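Local coordinates for protein uroporphyrin-III C-methyltransferase (Thermus thermophilus, PDB 1VE2) that probably transfers methyl groups from S-adenosyl-L-methionine to uroporphyrinogen III, a step in the biosynthesis of modified tetrapyrroles, at residues A69-L74 against R79-L84; R171-F176 against G198-L203; M90-G95 against F138-G143; L125-T130 against A183-V188. All coordinates share one frame; numbering follows the deposited sequence.

How the contacts relate
The four contacts span a two-domain chain. Contact 1, first in sequence, packs helix 64-76 on strand 80-85 of the parallel sheet. Contact 3 closes before contact 2 opens, and the segments of contact 4 alternate with those of both. Contacts 2 and 4 share the mixed sheet through neighbouring strands 194-199 and 181-186, centres about 17 Å apart; contact 2 packs on Leu182 and Leu216, contact 4 on Val217, on opposite faces. Contact 3 bridges the domains, setting the loop after strand 80-85 against strand 138-142, outermost within the chain. It touches contact 4 through Phe138 and Leu129, and both reach the second subunit, unlike contacts 1 and 2, whose centres, one in each domain, are about 43 Å apart.

Contact 1: residues A69-L74 against R79-L84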
loop_
_atom_site.group_PDB
_atom_site.type_symbol
_atom_site.label_atom_id
_atom_site.label_comp_id
_atom_site.label_asym_id
_atom_site.label_seq_id
_atom_site.Cartn_x
_atom_site.Cartn_y
_atom_site.Cartn_z
ATOM N N ALA A 69 -5.513 12.777 -22.786
ATOM C CA ALA A 69 -6.447 13.250 -23.797
ATOM C C ALA A 69 -7.296 12.103 -24.333
ATOM O O ALA A 69 -8.497 12.256 -24.553
ATOM C CB ALA A 69 -5.689 13.925 -24.950
ATOM N N ARG A 70 -6.673 10.946 -24.533
ATOM C CA ARG A 70 -7.400 9.801 -25.064
ATOM C C ARG A 70 -8.469 9.304 -24.090
ATOM O O ARG A 70 -9.574 8.960 -24.505
ATOM C CB ARG A 70 -6.426 8.675 -25.421
ATOM C CG ARG A 70 -7.079 7.492 -26.130
ATOM C CD ARG A 70 -7.975 7.938 -27.282
ATOM N NE ARG A 70 -8.478 6.803 -28.059
ATOM C CZ ARG A 70 -9.491 6.873 -28.921
ATOM N NH1 ARG A 70 -10.122 8.024 -29.120
ATOM N NH2 ARG A 70 -9.868 5.790 -29.591
ATOM N N LEU A 71 -8.146 9.276 -22.798
ATOM C CA LEU A 71 -9.114 8.834 -21.789
ATOM C C LEU A 71 -10.338 9.754 -21.843
ATOM O O LEU A 71 -11.484 9.296 -21.855
ATOM C CB LEU A 71 -8.482 8.883 -20.387
ATOM C CG LEU A 71 -7.340 7.892 -20.112
ATOM C CD1 LEU A 71 -6.708 8.183 -18.752
ATOM C CD2 LEU A 71 -7.869 6.468 -20.166
ATOM N N ILE A 72 -10.080 11.057 -21.887
ATOM C CA ILE A 72 -11.138 12.049 -21.953
ATOM C C ILE A 72 -11.920 11.893 -23.255
ATOM O O ILE A 72 -13.147 11.866 -23.239
ATOM C CB ILE A 72 -10.562 13.483 -21.842
ATOM C CG1 ILE A 72 -9.987 13.691 -20.433
ATOM C CG2 ILE A 72 -11.647 14.526 -22.140
ATOM C CD1 ILE A 72 -9.195 14.977 -20.255
ATOM N N ALA A 73 -11.217 11.772 -24.379
ATOM C CA ALA A 73 -11.887 11.616 -25.669
ATOM C C ALA A 73 -12.827 10.407 -25.644
ATOM O O ALA A 73 -13.991 10.509 -26.029
ATOM C CB ALA A 73 -10.854 11.457 -26.787
ATOM N N LEU A 74 -12.318 9.269 -25.182
ATOM C CA LEU A 74 -13.111 8.047 -25.115
ATOM C C LEU A 74 -14.374 8.185 -24.275
ATOM O O LEU A 74 -15.441 7.709 -24.673
ATOM C CB LEU A 74 -12.259 6.897 -24.576
ATOM C CG LEU A 74 -11.246 6.349 -25.582
ATOM C CD1 LEU A 74 -10.222 5.471 -24.882
ATOM C CD2 LEU A 74 -11.990 5.577 -26.663
ATOM N N ARG A 79 -18.030 6.041 -23.944
ATOM C CA ARG A 79 -17.477 4.741 -23.576
ATOM C C ARG A 79 -17.015 4.637 -22.125
ATOM O O ARG A 79 -16.688 5.642 -21.492
ATOM C CB ARG A 79 -16.293 4.402 -24.484
ATOM C CG ARG A 79 -16.652 4.060 -25.921
ATOM C CD ARG A 79 -15.386 3.930 -26.749
ATOM N NE ARG A 79 -15.579 3.149 -27.968
ATOM C CZ ARG A 79 -15.798 1.836 -27.993
ATOM N NH1 ARG A 79 -15.857 1.143 -26.865
ATOM N NH2 ARG A 79 -15.950 1.211 -29.152
ATOM N N VAL A 80 -17.005 3.406 -21.614
ATOM C CA VAL A 80 -16.533 3.111 -20.262
ATOM C C VAL A 80 -15.126 2.600 -20.498
ATOM O O VAL A 80 -14.938 1.579 -21.148
ATOM C CB VAL A 80 -17.345 1.990 -19.592
ATOM C CG1 VAL A 80 -16.664 1.560 -18.292
ATOM C CG2 VAL A 80 -18.758 2.474 -19.316
ATOM N N VAL A 81 -14.132 3.305 -19.978
ATOM C CA VAL A 81 -12.766 2.892 -20.211
ATOM C C VAL A 81 -11.943 2.820 -18.938
ATOM O O VAL A 81 -12.351 3.311 -17.883
ATOM C CB VAL A 81 -12.095 3.842 -21.219
ATOM C CG1 VAL A 81 -12.854 3.788 -22.546
ATOM C CG2 VAL A 81 -12.096 5.257 -20.684
ATOM N N ALA A 82 -10.782 2.190 -19.044
ATOM C CA ALA A 82 -9.913 2.045 -17.891
ATOM C C ALA A 82 -8.464 2.326 -18.220
ATOM O O ALA A 82 -7.991 2.037 -19.320
ATOM C CB ALA A 82 -10.037 0.634 -17.312
ATOM N N ARG A 83 -7.782 2.911 -17.247
ATOM C CA ARG A 83 -6.359 3.195 -17.326
ATOM C C ARG A 83 -5.832 2.135 -16.350
ATOM O O ARG A 83 -6.153 2.176 -15.161
ATOM C CB ARG A 83 -6.072 4.605 -16.797
ATOM C CG ARG A 83 -4.599 4.953 -16.642
ATOM C CD ARG A 83 -3.914 5.229 -17.970
ATOM N NE ARG A 83 -2.505 5.535 -17.763
ATOM C CZ ARG A 83 -1.519 4.645 -17.814
ATOM N NH1 ARG A 83 -1.776 3.370 -18.081
ATOM N NH2 ARG A 83 -0.270 5.028 -17.565
ATOM N N LEU A 84 -5.056 1.179 -16.849
ATOM C CA LEU A 84 -4.528 0.099 -16.009
ATOM C C LEU A 84 -3.055 0.349 -15.727
ATOM O O LEU A 84 -2.238 0.424 -16.649
ATOM C CB LEU A 84 -4.723 -1.252 -16.704
ATOM C CG LEU A 84 -4.331 -2.518 -15.924
ATOM C CD1 LEU A 84 -5.174 -2.652 -14.636
ATOM C CD2 LEU A 84 -4.559 -3.731 -16.827
#
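Arg79, just before strand 80-85, lies against Leu74 of helix 64-76, and its backbone N donates a hydrogen bond to Leu74 O, 3.2 Å long with an N-H...O angle of 156°. The same oxygen lies 3.4 Å from Arg79 CB, and the aliphatic part of the arginine runs on past Leu74, with its CD 3.8 Å from Leu74 CD2. From CG to NE the chain is extended, which carries the guanidinium beyond the leucine to a salt bridge with Glu30. Leu74 CD2 also rests over the centre of the Arg70 guanidinium, 3.6 Å above its plane, so this one methyl lies near two arginines. Val81, the next side chain to face the helix, turns CG1 against Leu74, 3.8 Å from Leu74 CB, while CG2 lies more loosely beside Leu71. At Arg83 it is again the hydrocarbon that packs: CB is 4.1 Å from Leu71 CD1, and the two side chains cross at about a right angle. A bend at chi2 (75°) helps direct the Arg83 guanidinium to Glu98, Asp35 and Leu33 O, which satisfy its nitrogens. Helix and strand run nearly antiparallel (164°), their axes 8.7 Å apart, as the closing half of a beta-alpha-beta crossover from strand 49-52. Strands 4-9 and 31-34 flank strand 80-85 in the parallel sheet, while Ile72 on the helix turns to helix 95-105.

Contact 2: residues R171-F176 against G198-L203; sequences RLLERF and GRVEDL
Val200 has more of its surface buried here than any other residue, and it works through a single methyl. CG1 stands anti to the backbone N (chi1 178°), which points it at segment 171-176, where it meets two consecutive leucines: Leu172 CB at 4.0 Å and Leu173 CD2, also at 4.0 Å. Those two partners are used differently. Leu172 offers the base of its side chain to the valine and sends its tip further along, so that its CD1 comes within 3.7 Å of Leu203 CD1, the two side chains crossing at about a right angle. Leu173, by contrast, lies at the exposed margin and reaches obliquely over to Val200 with one branch. The contact is wholly apolar. Behind the contact each segment has its own local bonds: Leu172 O accepts from both Arg175 N and Phe176 N, and on the other segment the Arg199 N-H bonds to Asp202 OD2, meeting it from above the carboxylate plane, while Asp202 N returns a bond to Arg199 O across the 3-10 turn. Leu182 of strand 181-186 joins the cluster, touching Leu172, Val200 and Leu203. Leu172 also reaches Leu156 and Leu158 of strand 155-159 and Leu216 of strand 214-218, so helix 168-173 sits on a face of the mixed sheet, close to where edge strand 194-199 finishes.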
loop_
_atom_site.group_PDB
_atom_site.type_symbol
_atom_site.label_atom_id
_atom_site.label_comp_id
_atom_site.label_asym_id
_atom_site.label_seq_id
_atom_site.Cartn_x
_atom_site.Cartn_y
_atom_site.Cartn_z
ATOM N N ARG A 171 24.388 8.593 -1.519
ATOM C CA ARG A 171 23.171 9.195 -1.000
ATOM C C ARG A 171 22.552 8.451 0.170
ATOM O O ARG A 171 22.019 9.072 1.083
ATOM C CB ARG A 171 22.156 9.362 -2.138
ATOM C CG ARG A 171 22.077 10.792 -2.652
ATOM C CD ARG A 171 23.470 11.369 -2.897
ATOM N NE ARG A 171 23.456 12.822 -3.051
ATOM C CZ ARG A 171 24.552 13.572 -3.110
ATOM N NH1 ARG A 171 25.749 13.006 -3.029
ATOM N NH2 ARG A 171 24.454 14.888 -3.247
ATOM N N LEU A 172 22.625 7.126 0.148
ATOM C CA LEU A 172 22.067 6.334 1.239
ATOM C C LEU A 172 22.896 6.563 2.495
ATOM O O LEU A 172 22.389 6.475 3.613
ATOM C CB LEU A 172 22.062 4.839 0.894
ATOM C CG LEU A 172 21.185 4.360 -0.268
ATOM C CD1 LEU A 172 21.317 2.856 -0.405
ATOM C CD2 LEU A 172 19.728 4.736 -0.021
ATOM N N LEU A 173 24.175 6.867 2.302
ATOM C CA LEU A 173 25.079 7.121 3.417
ATOM C C LEU A 173 24.683 8.397 4.154
ATOM O O LEU A 173 25.042 8.593 5.317
ATOM C CB LEU A 173 26.522 7.225 2.911
ATOM C CG LEU A 173 27.115 5.912 2.396
ATOM C CD1 LEU A 173 28.465 6.167 1.739
ATOM C CD2 LEU A 173 27.255 4.936 3.549
ATOM N N GLU A 174 23.936 9.260 3.470
ATOM C CA GLU A 174 23.475 10.510 4.059
ATOM C C GLU A 174 22.247 10.275 4.940
ATOM O O GLU A 174 21.724 11.208 5.548
ATOM C CB GLU A 174 23.114 11.511 2.965
ATOM C CG GLU A 174 24.246 11.857 2.026
ATOM C CD GLU A 174 23.825 12.866 0.980
ATOM O OE1 GLU A 174 22.901 12.561 0.193
ATOM O OE2 GLU A 174 24.417 13.965 0.948
ATOM N N ARG A 175 21.792 9.027 5.002
ATOM C CA ARG A 175 20.623 8.680 5.802
ATOM C C ARG A 175 20.879 7.466 6.681
ATOM O O ARG A 175 20.285 7.333 7.750
ATOM C CB ARG A 175 19.427 8.395 4.887
ATOM C CG ARG A 175 18.935 9.601 4.105
ATOM C CD ARG A 175 18.090 10.525 4.967
ATOM N NE ARG A 175 17.643 11.699 4.222
ATOM C CZ ARG A 175 18.318 12.841 4.133
ATOM N NH1 ARG A 175 19.485 12.977 4.752
ATOM N NH2 ARG A 175 17.825 13.850 3.426
ATOM N N PHE A 176 21.767 6.585 6.223
ATOM C CA PHE A 176 22.091 5.366 6.957
ATOM C C PHE A 176 23.591 5.090 6.997
ATOM O O PHE A 176 24.323 5.437 6.069
ATOM C CB PHE A 176 21.401 4.172 6.296
ATOM C CG PHE A 176 19.907 4.286 6.253
ATOM C CD1 PHE A 176 19.133 3.835 7.315
ATOM C CD2 PHE A 176 19.269 4.855 5.153
ATOM C CE1 PHE A 176 17.747 3.946 7.280
ATOM C CE2 PHE A 176 17.882 4.969 5.113
ATOM C CZ PHE A 176 17.123 4.513 6.178
ATOM N N GLY A 198 22.161 -7.745 2.012
ATOM C CA GLY A 198 23.503 -7.334 2.382
ATOM C C GLY A 198 23.492 -6.066 3.211
ATOM O O GLY A 198 22.676 -5.918 4.119
ATOM N N ARG A 199 24.400 -5.149 2.895
ATOM C CA ARG A 199 24.505 -3.886 3.614
ATOM C C ARG A 199 24.751 -2.747 2.629
ATOM O O ARG A 199 25.136 -2.981 1.481
ATOM C CB ARG A 199 25.649 -3.955 4.632
ATOM C CG ARG A 199 25.489 -5.044 5.686
ATOM C CD ARG A 199 26.716 -5.126 6.592
ATOM N NE ARG A 199 26.651 -6.245 7.533
ATOM C CZ ARG A 199 25.831 -6.308 8.579
ATOM N NH1 ARG A 199 24.992 -5.312 8.835
ATOM N NH2 ARG A 199 25.844 -7.372 9.373
ATOM N N VAL A 200 24.528 -1.517 3.076
ATOM C CA VAL A 200 24.722 -0.355 2.217
ATOM C C VAL A 200 26.121 -0.337 1.607
ATOM O O VAL A 200 26.284 -0.052 0.423
ATOM C CB VAL A 200 24.508 0.969 2.997
ATOM C CG1 VAL A 200 24.778 2.157 2.091
ATOM C CG2 VAL A 200 23.087 1.036 3.530
ATOM N N GLU A 201 27.124 -0.648 2.418
ATOM C CA GLU A 201 28.508 -0.641 1.954
ATOM C C GLU A 201 28.767 -1.610 0.801
ATOM O O GLU A 201 29.671 -1.390 -0.002
ATOM C CB GLU A 201 29.452 -0.955 3.122
ATOM C CG GLU A 201 29.450 -2.411 3.567
ATOM C CD GLU A 201 30.115 -2.607 4.914
ATOM O OE1 GLU A 201 31.045 -1.838 5.231
ATOM O OE2 GLU A 201 29.718 -3.534 5.654
ATOM N N ASP A 202 27.974 -2.675 0.713
ATOM C CA ASP A 202 28.155 -3.654 -0.355
ATOM C C ASP A 202 27.903 -3.079 -1.744
ATOM O O ASP A 202 28.305 -3.673 -2.743
ATOM C CB ASP A 202 27.249 -4.863 -0.140
ATOM C CG ASP A 202 27.531 -5.576 1.162
ATOM O OD1 ASP A 202 28.713 -5.650 1.558
ATOM O OD2 ASP A 202 26.573 -6.076 1.784
ATOM N N LEU A 203 27.233 -1.932 -1.809
ATOM C CA LEU A 203 26.939 -1.292 -3.090
ATOM C C LEU A 203 28.208 -0.690 -3.687
ATOM O O LEU A 203 29.152 -0.379 -2.962
ATOM C CB LEU A 203 25.896 -0.182 -2.909
ATOM C CG LEU A 203 24.509 -0.545 -2.367
ATOM C CD1 LEU A 203 23.652 0.709 -2.318
ATOM C CD2 LEU A 203 23.855 -1.597 -3.250
#

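Contact 3: residues M90-G95 against F138-G143; sequences MVFGRG and FAVATG
An aromatic side chain of one domain laid against a strand of the other makes this an interdomain contact: Phe92, in the loop between strand 80-85 and helix 95-105, meets Val140, Ala141 and Thr142. The main interaction is a CH-pi contact. Thr142 CG2 sits over the ring centre of Phe92, 3.6 Å from the centroid and 9° off the normal, the two side chains coming from opposite directions. With OG1 of Thr142 between the backbone N and carbonyl carbon (chi1 78°), CG2 is anti to the latter and faces the ring, while OG1 makes a weak hydrogen bond to His144 N. Val140 O lies at the ring edge, near its plane, 4.0 Å from Phe92 CZ. Val140 CG1 approaches Phe92 CE2 at 4.1 Å, and Ala141 CA comes obliquely to CZ. Phe92 begins a type I' turn that ends at Gly95, leading into helix 95-105 with Arg94 as N-cap; its central residues, Gly93 and Arg94, both have positive phi. This glycine-rich loop belongs to the tetrapyrrole methylase fold, in whose relatives the cofactor binds in the cleft between the two domains. An alanine in place of Phe92 would strip the Thr142 methyl of its ring face and is likely to weaken the link between loop and strand. Leu159 of strand 155-159 also touches the ring. Across the dimer interface, Thr130 OG1 of the second subunit is hydrogen-bonded to Phe92 N, Arg136 of that subunit packs on Phe92, and strand 138-142 pairs antiparallel with a strand of the same neighbour.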
loop_
_atom_site.group_PDB
_atom_site.type_symbol
_atom_site.label_atom_id
_atom_site.label_comp_id
_atom_site.label_asym_id
_atom_site.label_seq_id
_atom_site.Cartn_x
_atom_site.Cartn_y
_atom_site.Cartn_z
ATOM N N MET A 90 -2.526 5.622 -7.900
ATOM C CA MET A 90 -2.208 6.947 -7.381
ATOM C C MET A 90 -0.795 7.085 -6.814
ATOM O O MET A 90 -0.361 8.189 -6.500
ATOM C CB MET A 90 -3.231 7.328 -6.309
ATOM C CG MET A 90 -4.686 7.224 -6.807
ATOM S SD MET A 90 -5.055 8.388 -8.166
ATOM C CE MET A 90 -5.107 9.815 -7.247
ATOM N N VAL A 91 -0.069 5.981 -6.691
ATOM C CA VAL A 91 1.283 6.050 -6.142
ATOM C C VAL A 91 2.296 6.279 -7.262
ATOM O O VAL A 91 2.632 5.361 -8.011
ATOM C CB VAL A 91 1.613 4.769 -5.370
ATOM C CG1 VAL A 91 2.992 4.877 -4.731
ATOM C CG2 VAL A 91 0.566 4.557 -4.305
ATOM N N PHE A 92 2.780 7.515 -7.355
ATOM C CA PHE A 92 3.704 7.911 -8.410
ATOM C C PHE A 92 2.972 7.600 -9.735
ATOM O O PHE A 92 1.754 7.417 -9.734
ATOM C CB PHE A 92 5.029 7.143 -8.258
ATOM C CG PHE A 92 5.789 7.487 -6.992
ATOM C CD1 PHE A 92 6.323 8.764 -6.806
ATOM C CD2 PHE A 92 5.930 6.557 -5.968
ATOM C CE1 PHE A 92 6.981 9.107 -5.620
ATOM C CE2 PHE A 92 6.585 6.885 -4.774
ATOM C CZ PHE A 92 7.113 8.166 -4.598
ATOM N N GLY A 93 3.674 7.577 -10.862
ATOM C CA GLY A 93 3.009 7.269 -12.128
ATOM C C GLY A 93 1.929 8.221 -12.648
ATOM O O GLY A 93 1.025 7.805 -13.382
ATOM N N ARG A 94 2.026 9.492 -12.271
ATOM C CA ARG A 94 1.099 10.547 -12.689
ATOM C C ARG A 94 -0.393 10.277 -12.518
ATOM O O ARG A 94 -1.214 10.890 -13.186
ATOM C CB ARG A 94 1.390 10.969 -14.138
ATOM C CG ARG A 94 2.819 11.509 -14.337
ATOM C CD ARG A 94 2.958 12.421 -15.569
ATOM N NE ARG A 94 4.294 13.014 -15.643
ATOM C CZ ARG A 94 5.389 12.360 -16.023
ATOM N NH1 ARG A 94 6.562 12.981 -16.042
ATOM N NH2 ARG A 94 5.314 11.093 -16.408
ATOM N N GLY A 95 -0.744 9.379 -11.604
ATOM C CA GLY A 95 -2.149 9.072 -11.379
ATOM C C GLY A 95 -2.921 10.281 -10.888
ATOM O O GLY A 95 -4.048 10.533 -11.319
ATOM N N PHE A 138 8.243 4.187 7.964
ATOM C CA PHE A 138 8.879 3.917 6.686
ATOM C C PHE A 138 8.555 5.020 5.684
ATOM O O PHE A 138 7.558 5.726 5.816
ATOM C CB PHE A 138 8.491 2.524 6.152
ATOM C CG PHE A 138 7.064 2.400 5.699
ATOM C CD1 PHE A 138 6.683 2.823 4.429
ATOM C CD2 PHE A 138 6.099 1.834 6.538
ATOM C CE1 PHE A 138 5.358 2.689 3.991
ATOM C CE2 PHE A 138 4.776 1.696 6.115
ATOM C CZ PHE A 138 4.402 2.123 4.839
ATOM N N ALA A 139 9.438 5.213 4.711
ATOM C CA ALA A 139 9.202 6.226 3.698
ATOM C C ALA A 139 9.437 5.576 2.351
ATOM O O ALA A 139 10.207 4.616 2.238
ATOM C CB ALA A 139 10.147 7.410 3.883
ATOM N N VAL A 140 8.768 6.093 1.334
ATOM C CA VAL A 140 8.913 5.558 -0.008
ATOM C C VAL A 140 9.271 6.696 -0.957
ATOM O O VAL A 140 8.686 7.781 -0.903
ATOM C CB VAL A 140 7.605 4.904 -0.501
ATOM C CG1 VAL A 140 7.825 4.283 -1.889
ATOM C CG2 VAL A 140 7.134 3.834 0.490
ATOM N N ALA A 141 10.236 6.448 -1.831
ATOM C CA ALA A 141 10.632 7.468 -2.791
ATOM C C ALA A 141 11.143 6.730 -4.009
ATOM O O ALA A 141 11.217 5.508 -3.995
ATOM C CB ALA A 141 11.728 8.354 -2.204
ATOM N N THR A 142 11.483 7.466 -5.062
ATOM C CA THR A 142 12.006 6.850 -6.278
ATOM C C THR A 142 13.439 7.333 -6.450
ATOM O O THR A 142 13.916 8.145 -5.664
ATOM C CB THR A 142 11.216 7.275 -7.525
ATOM O OG1 THR A 142 11.625 8.592 -7.918
ATOM C CG2 THR A 142 9.720 7.275 -7.240
ATOM N N GLY A 143 14.126 6.837 -7.474
ATOM C CA GLY A 143 15.499 7.265 -7.699
ATOM C C GLY A 143 15.668 8.099 -8.958
ATOM O O GLY A 143 16.750 8.133 -9.546
#

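Contact 4: residues L125-T130 against A183-V188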
loop_
_atom_site.group_PDB
_atom_site.type_symbol
_atom_site.label_atom_id
_atom_site.label_comp_id
_atom_site.label_asym_id
_atom_site.label_seq_id
_atom_site.Cartn_x
_atom_site.Cartn_y
_atom_site.Cartn_z
ATOM N N LEU A 125 6.161 -11.231 0.254
ATOM C CA LEU A 125 7.313 -12.049 0.608
ATOM C C LEU A 125 7.404 -12.227 2.117
ATOM O O LEU A 125 8.362 -12.813 2.622
ATOM C CB LEU A 125 8.605 -11.422 0.081
ATOM C CG LEU A 125 8.767 -11.455 -1.442
ATOM C CD1 LEU A 125 10.042 -10.737 -1.854
ATOM C CD2 LEU A 125 8.790 -12.896 -1.913
ATOM N N GLY A 126 6.390 -11.731 2.827
ATOM C CA GLY A 126 6.359 -11.845 4.274
ATOM C C GLY A 126 7.420 -11.008 4.959
ATOM O O GLY A 126 7.928 -11.377 6.020
ATOM N N LEU A 127 7.754 -9.873 4.356
ATOM C CA LEU A 127 8.771 -8.993 4.913
ATOM C C LEU A 127 8.153 -7.707 5.473
ATOM O O LEU A 127 7.450 -6.991 4.764
ATOM C CB LEU A 127 9.788 -8.652 3.827
ATOM C CG LEU A 127 10.384 -9.872 3.116
ATOM C CD1 LEU A 127 11.291 -9.387 1.999
ATOM C CD2 LEU A 127 11.152 -10.743 4.101
ATOM N N PRO A 128 8.421 -7.399 6.753
ATOM C CA PRO A 128 7.894 -6.201 7.414
ATOM C C PRO A 128 8.748 -4.952 7.179
ATOM O O PRO A 128 9.953 -5.051 6.941
ATOM C CB PRO A 128 7.879 -6.613 8.880
ATOM C CG PRO A 128 9.162 -7.404 8.988
ATOM C CD PRO A 128 9.139 -8.258 7.718
ATOM N N LEU A 129 8.108 -3.783 7.238
ATOM C CA LEU A 129 8.785 -2.503 7.058
ATOM C C LEU A 129 9.000 -1.862 8.418
ATOM O O LEU A 129 9.761 -0.915 8.558
ATOM C CB LEU A 129 7.951 -1.566 6.176
ATOM C CG LEU A 129 7.911 -1.976 4.702
ATOM C CD1 LEU A 129 6.983 -1.045 3.924
ATOM C CD2 LEU A 129 9.326 -1.934 4.134
ATOM N N THR A 130 8.299 -2.382 9.419
ATOM C CA THR A 130 8.428 -1.890 10.783
ATOM C C THR A 130 8.460 -3.102 11.701
ATOM O O THR A 130 7.924 -4.151 11.356
ATOM C CB THR A 130 7.242 -0.993 11.180
ATOM O OG1 THR A 130 6.016 -1.710 10.986
ATOM C CG2 THR A 130 7.234 0.283 10.334
ATOM N N ALA A 183 18.333 -4.525 1.302
ATOM C CA ALA A 183 17.788 -5.570 0.452
ATOM C C ALA A 183 17.462 -5.038 -0.934
ATOM O O ALA A 183 17.014 -3.902 -1.091
ATOM C CB ALA A 183 16.544 -6.160 1.089
ATOM N N LEU A 184 17.710 -5.862 -1.944
ATOM C CA LEU A 184 17.418 -5.505 -3.326
ATOM C C LEU A 184 16.462 -6.578 -3.833
ATOM O O LEU A 184 16.810 -7.754 -3.878
ATOM C CB LEU A 184 18.702 -5.486 -4.162
ATOM C CG LEU A 184 19.741 -4.425 -3.787
ATOM C CD1 LEU A 184 20.974 -4.577 -4.673
ATOM C CD2 LEU A 184 19.147 -3.033 -3.946
ATOM N N LEU A 185 15.249 -6.178 -4.196
ATOM C CA LEU A 185 14.257 -7.136 -4.656
ATOM C C LEU A 185 13.763 -6.797 -6.050
ATOM O O LEU A 185 13.122 -5.766 -6.264
ATOM C CB LEU A 185 13.076 -7.176 -3.683
ATOM C CG LEU A 185 13.426 -7.328 -2.200
ATOM C CD1 LEU A 185 13.846 -5.979 -1.630
ATOM C CD2 LEU A 185 12.221 -7.861 -1.444
ATOM N N ALA A 186 14.058 -7.675 -7.002
ATOM C CA ALA A 186 13.645 -7.447 -8.374
ATOM C C ALA A 186 12.603 -8.450 -8.841
ATOM O O ALA A 186 12.608 -9.606 -8.426
ATOM C CB ALA A 186 14.861 -7.490 -9.295
ATOM N N ARG A 187 11.711 -7.980 -9.705
ATOM C CA ARG A 187 10.651 -8.793 -10.289
ATOM C C ARG A 187 9.901 -9.664 -9.285
ATOM O O ARG A 187 9.617 -10.834 -9.551
ATOM C CB ARG A 187 11.242 -9.662 -11.404
ATOM C CG ARG A 187 11.971 -8.857 -12.479
ATOM C CD ARG A 187 12.616 -9.762 -13.526
ATOM N NE ARG A 187 11.619 -10.445 -14.349
ATOM C CZ ARG A 187 10.897 -9.857 -15.300
ATOM N NH1 ARG A 187 11.059 -8.564 -15.561
ATOM N NH2 ARG A 187 10.004 -10.560 -15.983
ATOM N N VAL A 188 9.573 -9.093 -8.130
ATOM C CA VAL A 188 8.848 -9.848 -7.113
ATOM C C VAL A 188 7.489 -10.256 -7.663
ATOM O O VAL A 188 6.766 -9.432 -8.219
ATOM C CB VAL A 188 8.630 -9.017 -5.830
ATOM C CG1 VAL A 188 7.852 -9.844 -4.804
ATOM C CG2 VAL A 188 9.971 -8.580 -5.266
#
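Leu125 and Leu127 meet Leu185 and Val188 through branched aliphatic ends, with no ring, amide or other flat group taking part, so there is no face or edge to fill. The leucines come from a Schellman motif that closes helix 119-124: Gly126, with positive phi, is its C-prime residue, Leu127 N bonds to Leu122 O and Gly126 N to Ser123 O. This turn sets Leu125 and Leu127 on the same side, both towards strand 183-186. Leu185 CD2 serves both, lying 3.6 Å from Leu125 CD1 and 3.9 Å from Leu127 CD1. With chi1 -49° and CD1 at chi2 80°, Leu185 directs its other methyl, CD2, between the tips of Leu125 and Leu127. The approaches differ, however: Leu185 slides past Leu125 in the opposite direction but meets Leu127 tip to tip. Around this group, Leu122 of the helix and Val217 of strand 214-218 also touch Leu185, and Tyr225 and Leu228 of helix 225-228 pack on Leu127. The loop thus ties the helix end to a face of the mixed sheet, and further on Pro128 reaches Met90 of the second subunit. At the far end of the strand the chain turns, and Val188 swings back to close on Leu125. Its CG1, anti to the backbone N, comes tip to tip within 3.8 Å of Leu125 CD1, while the other methyl, Val188 CG2, stays 4.0 Å from Leu125 CD1.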